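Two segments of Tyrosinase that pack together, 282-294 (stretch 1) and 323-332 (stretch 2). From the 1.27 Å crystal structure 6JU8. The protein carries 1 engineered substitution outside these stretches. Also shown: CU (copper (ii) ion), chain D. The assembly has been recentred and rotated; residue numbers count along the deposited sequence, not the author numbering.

Stretch 1, residues 282-294: TLQDMTFRLLTTG
Stretch 2, residues 323-332: KNWMNLEAIH

Stretch 1 is mostly one α-helix, residues 283-292, and stretch 2 begins as a loop, extended at Trp325 and Met326, and turns into a second helix at Leu328. The helices run nearly antiparallel, at 165° between their N-to-C directions, with axes 10.8 Å apart at closest approach. In register, the CA of Thr287 lies 7.7 Å from the CA of Ile331, and the CA of Arg289 lies 5.9 Å from the CA of Trp325. The contact buries 532 Å², counting both sides.

Thr282 (phi/psi -68/169, chi1 p) caps the first helix: its OG1 accepts from Asp285 N at 3.0 Å, satisfying an amide at the first turn, which has no helical carbonyl partner. The next ten residues follow helical torsions, loosening at Leu291 (-84/-15) and Thr292 (-122/-8). Leu283 (t, p) leaves the backbone sideways, yet its end comes nearer the partner, and CD1 meets Ile331 CG2 at 3.8 Å.

Met286 (t, p, p) points toward stretch 2. Its flexible, unbranched chain can fold along an uneven apolar surface: CG lies 3.8 Å from Ile331 CD1, and SD lies 3.7 Å from CB of Met326 (t, t, m). A water also joins the two backbones, donating to Met286 O and accepting from Met326 N, both at 2.8 Å. It thus serves an amide in the extended segment, where Met326 has phi/psi -127/137.

Thr287 (m) directs its CB away from the partner, and its OG1 donates to Leu283 O at 2.9 Å, which settles a hydroxyl in a buried position. With Leu283, Met286 and Leu290 it forms the hole that receives Ile331 (m, t), a knob whose CB points toward stretch 1. The branched isoleucine presents CG2 to Leu283 and CD1 to Met286 and to Leu290; Leu290 CB is 4.1 Å from Ile331 CD1.

Arg289 (m, t, t, chi4 -146°) supplies the polar clasp. NH1 donates to Asn324 O at 2.9 Å and 156°, with the carbonyl oxygen near the guanidinium plane. NE forms a salt bridge with Asp285 OD2 at 2.9 Å; Asp285 (t), one turn earlier, thereby helps to position the arginine. Asn324 adopts a left-handed conformation (66/20), which asparagine tolerates well, and Trp325 is extended (-149/161).

Leu290 (t, p) covers the start of the second helix. Its CA-to-CB bond points sideways but its end comes nearer, so a branched apolar side chain suits this buried place: CD1 packs 3.5 Å from Met326 O and 3.6 Å from Leu328 N, while CD2 lies 3.8 Å from CD1 of Leu328 (t, p). Asn327 (-69/166, chi1 p) turns its CB away and caps this helix, its OD1 accepting from Ala330 N at 2.8 Å.

Thr293 (-70/121, m) leaves the helix. Its OG1 donates to Arg289 O at 2.7 Å, while CG2 sits over a face of Trp325 (p, chi2 -89°), 4.2 Å from the five-membered-ring centroid, in a CH-pi contact. Beyond the interface, the end of His332 leads away, and NE2 binds copper at 2.2 Å.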

# COMPACT_ATOMS: atom_id res chain seq x y z
N THR A 282 13.93 19.19 13.37
CA THR A 282 13.56 18.23 12.34
C THR A 282 14.53 17.04 12.33
O THR A 282 15.59 17.09 12.99
CB THR A 282 13.60 18.90 10.97
OG1 THR A 282 14.96 19.30 10.69
CG2 THR A 282 12.73 20.15 10.91
N LEU A 283 14.18 15.98 11.59
CA LEU A 283 15.11 14.86 11.50
C LEU A 283 16.42 15.30 10.84
O LEU A 283 17.48 14.84 11.26
CB LEU A 283 14.47 13.68 10.78
CG LEU A 283 15.36 12.47 10.50
CD1 LEU A 283 16.00 11.89 11.77
CD2 LEU A 283 14.53 11.39 9.77
N GLN A 284 16.35 16.18 9.82
CA GLN A 284 17.62 16.60 9.21
C GLN A 284 18.46 17.39 10.22
O GLN A 284 19.69 17.21 10.31
CB GLN A 284 17.36 17.44 7.97
CG GLN A 284 18.64 17.91 7.29
CD GLN A 284 18.33 18.63 5.98
OE1 GLN A 284 18.27 19.84 5.98
NE2 GLN A 284 18.11 17.88 4.91
N ASP A 285 17.82 18.31 10.93
CA ASP A 285 18.61 19.10 11.88
C ASP A 285 19.16 18.25 13.01
O ASP A 285 20.28 18.47 13.50
CB ASP A 285 17.78 20.27 12.41
CG ASP A 285 18.67 21.19 13.25
OD1 ASP A 285 19.75 21.59 12.78
OD2 ASP A 285 18.26 21.52 14.36
N MET A 286 18.35 17.29 13.48
CA MET A 286 18.86 16.43 14.57
C MET A 286 20.10 15.68 14.11
O MET A 286 21.07 15.49 14.86
CB MET A 286 17.77 15.45 15.03
CG MET A 286 18.09 14.83 16.37
SD MET A 286 17.89 15.97 17.74
CE MET A 286 16.12 15.76 18.04
N THR A 287 20.09 15.23 12.86
CA THR A 287 21.22 14.51 12.27
C THR A 287 22.41 15.44 12.13
O THR A 287 23.58 15.09 12.44
CB THR A 287 20.79 13.90 10.92
OG1 THR A 287 19.71 12.98 11.17
CG2 THR A 287 21.93 13.10 10.32
N PHE A 288 22.19 16.66 11.66
CA PHE A 288 23.24 17.68 11.61
C PHE A 288 23.87 17.90 12.97
O PHE A 288 25.10 17.93 13.10
CB PHE A 288 22.65 18.99 11.08
CG PHE A 288 23.68 20.10 10.95
CD1 PHE A 288 24.64 20.11 9.96
CD2 PHE A 288 23.67 21.12 11.88
CE1 PHE A 288 25.58 21.13 9.87
CE2 PHE A 288 24.57 22.15 11.77
CZ PHE A 288 25.54 22.19 10.77
N ARG A 289 23.05 18.04 14.01
CA ARG A 289 23.58 18.25 15.36
C ARG A 289 24.42 17.04 15.80
O ARG A 289 25.44 17.20 16.46
CB ARG A 289 22.39 18.45 16.31
CG ARG A 289 21.71 19.81 16.11
CD ARG A 289 20.51 19.93 17.05
NE ARG A 289 19.78 21.17 16.78
CZ ARG A 289 19.15 21.90 17.67
NH1 ARG A 289 19.11 21.55 18.95
NH2 ARG A 289 18.54 23.01 17.28
N LEU A 290 24.00 15.83 15.45
CA LEU A 290 24.74 14.62 15.82
C LEU A 290 26.15 14.67 15.27
O LEU A 290 27.12 14.28 15.93
CB LEU A 290 24.05 13.37 15.28
CG LEU A 290 24.79 12.06 15.59
CD1 LEU A 290 24.77 11.73 17.07
CD2 LEU A 290 24.20 10.92 14.76
N LEU A 291 26.27 15.12 14.02
CA LEU A 291 27.54 15.09 13.32
C LEU A 291 28.43 16.28 13.62
O LEU A 291 29.64 16.21 13.30
CB LEU A 291 27.28 15.01 11.80
CG LEU A 291 26.50 13.79 11.32
CD1 LEU A 291 26.24 13.86 9.84
CD2 LEU A 291 27.22 12.47 11.69
N THR A 292 27.89 17.35 14.20
CA THR A 292 28.67 18.58 14.34
C THR A 292 28.80 19.05 15.78
O THR A 292 29.57 20.00 16.01
CB THR A 292 28.04 19.72 13.52
OG1 THR A 292 26.71 19.97 13.97
CG2 THR A 292 28.02 19.37 12.04
N THR A 293 28.11 18.46 16.74
CA THR A 293 28.24 18.89 18.13
C THR A 293 29.60 18.50 18.67
O THR A 293 29.96 17.33 18.67
CB THR A 293 27.12 18.30 19.01
OG1 THR A 293 25.84 18.83 18.60
CG2 THR A 293 27.30 18.68 20.47
N GLY A 294 30.41 19.45 19.13
CA GLY A 294 31.75 19.08 19.58
C GLY A 294 31.81 18.55 20.98
O GLY A 294 30.88 18.72 21.78
N LYS A 323 21.16 17.58 25.94
CA LYS A 323 21.51 18.99 25.83
C LYS A 323 21.42 19.43 24.37
O LYS A 323 22.43 19.72 23.74
N ASN A 324 20.21 19.45 23.82
CA ASN A 324 19.98 20.00 22.50
C ASN A 324 20.66 19.17 21.42
O ASN A 324 20.85 19.61 20.28
CB ASN A 324 20.42 21.46 22.45
CG ASN A 324 19.47 22.32 23.29
OD1 ASN A 324 18.29 22.02 23.44
ND2 ASN A 324 20.01 23.40 23.84
N TRP A 325 20.99 17.92 21.73
CA TRP A 325 21.37 16.96 20.69
C TRP A 325 20.92 15.58 21.16
O TRP A 325 20.72 15.36 22.36
CB TRP A 325 22.87 16.98 20.37
CG TRP A 325 23.74 16.62 21.55
CD1 TRP A 325 24.23 17.48 22.49
CD2 TRP A 325 24.20 15.31 21.91
NE1 TRP A 325 24.97 16.79 23.41
CE2 TRP A 325 24.97 15.46 23.09
CE3 TRP A 325 24.05 14.03 21.38
CZ2 TRP A 325 25.58 14.39 23.74
CZ3 TRP A 325 24.66 12.96 22.03
CH2 TRP A 325 25.42 13.15 23.19
N MET A 326 20.83 14.66 20.21
CA MET A 326 20.36 13.30 20.47
C MET A 326 21.37 12.30 19.92
O MET A 326 21.89 12.50 18.82
CB MET A 326 19.00 13.11 19.80
CG MET A 326 18.40 11.73 19.96
SD MET A 326 16.74 11.66 19.27
CE MET A 326 15.82 12.68 20.41
N ASN A 327 21.67 11.23 20.67
CA ASN A 327 22.67 10.26 20.23
C ASN A 327 22.21 9.45 19.01
O ASN A 327 21.04 9.41 18.64
CB ASN A 327 23.04 9.36 21.41
CG ASN A 327 21.91 8.45 21.83
OD1 ASN A 327 21.62 7.47 21.16
ND2 ASN A 327 21.27 8.75 22.96
N LEU A 328 23.18 8.76 18.39
CA LEU A 328 22.93 7.99 17.18
C LEU A 328 21.84 6.93 17.35
O LEU A 328 20.94 6.76 16.51
CB LEU A 328 24.22 7.25 16.80
CG LEU A 328 24.12 6.31 15.59
CD1 LEU A 328 24.12 7.13 14.31
CD2 LEU A 328 25.28 5.32 15.61
N GLU A 329 21.89 6.20 18.47
CA GLU A 329 20.94 5.10 18.65
C GLU A 329 19.52 5.65 18.83
O GLU A 329 18.58 5.09 18.27
CB GLU A 329 21.33 4.26 19.86
CG GLU A 329 20.49 3.00 20.01
CD GLU A 329 20.97 2.07 21.10
OE1 GLU A 329 21.83 2.42 21.94
OE2 GLU A 329 20.42 0.95 21.14
N ALA A 330 19.38 6.73 19.59
CA ALA A 330 18.07 7.36 19.82
C ALA A 330 17.49 7.86 18.51
O ALA A 330 16.29 7.72 18.24
CB ALA A 330 18.24 8.49 20.84
N ILE A 331 18.30 8.53 17.68
CA ILE A 331 17.79 8.98 16.38
C ILE A 331 17.31 7.76 15.58
O ILE A 331 16.22 7.72 15.02
CB ILE A 331 18.82 9.77 15.57
CG1 ILE A 331 19.17 11.10 16.26
CG2 ILE A 331 18.34 10.01 14.15
CD1 ILE A 331 20.28 11.88 15.59
N HIS A 332 18.16 6.75 15.51
CA HIS A 332 17.87 5.50 14.81
C HIS A 332 16.57 4.86 15.30
O HIS A 332 15.83 4.31 14.47
CB HIS A 332 19.05 4.56 15.00
CG HIS A 332 18.75 3.11 15.21
ND1 HIS A 332 18.39 2.57 16.43
CD2 HIS A 332 18.81 2.07 14.34
CE1 HIS A 332 18.23 1.26 16.29
NE2 HIS A 332 18.48 0.91 15.02
CU CU D . 17.85 -0.68 13.67
O HOH W 1 21.67 15.01 17.59
O HOH W 2 18.22 -2.47 15.02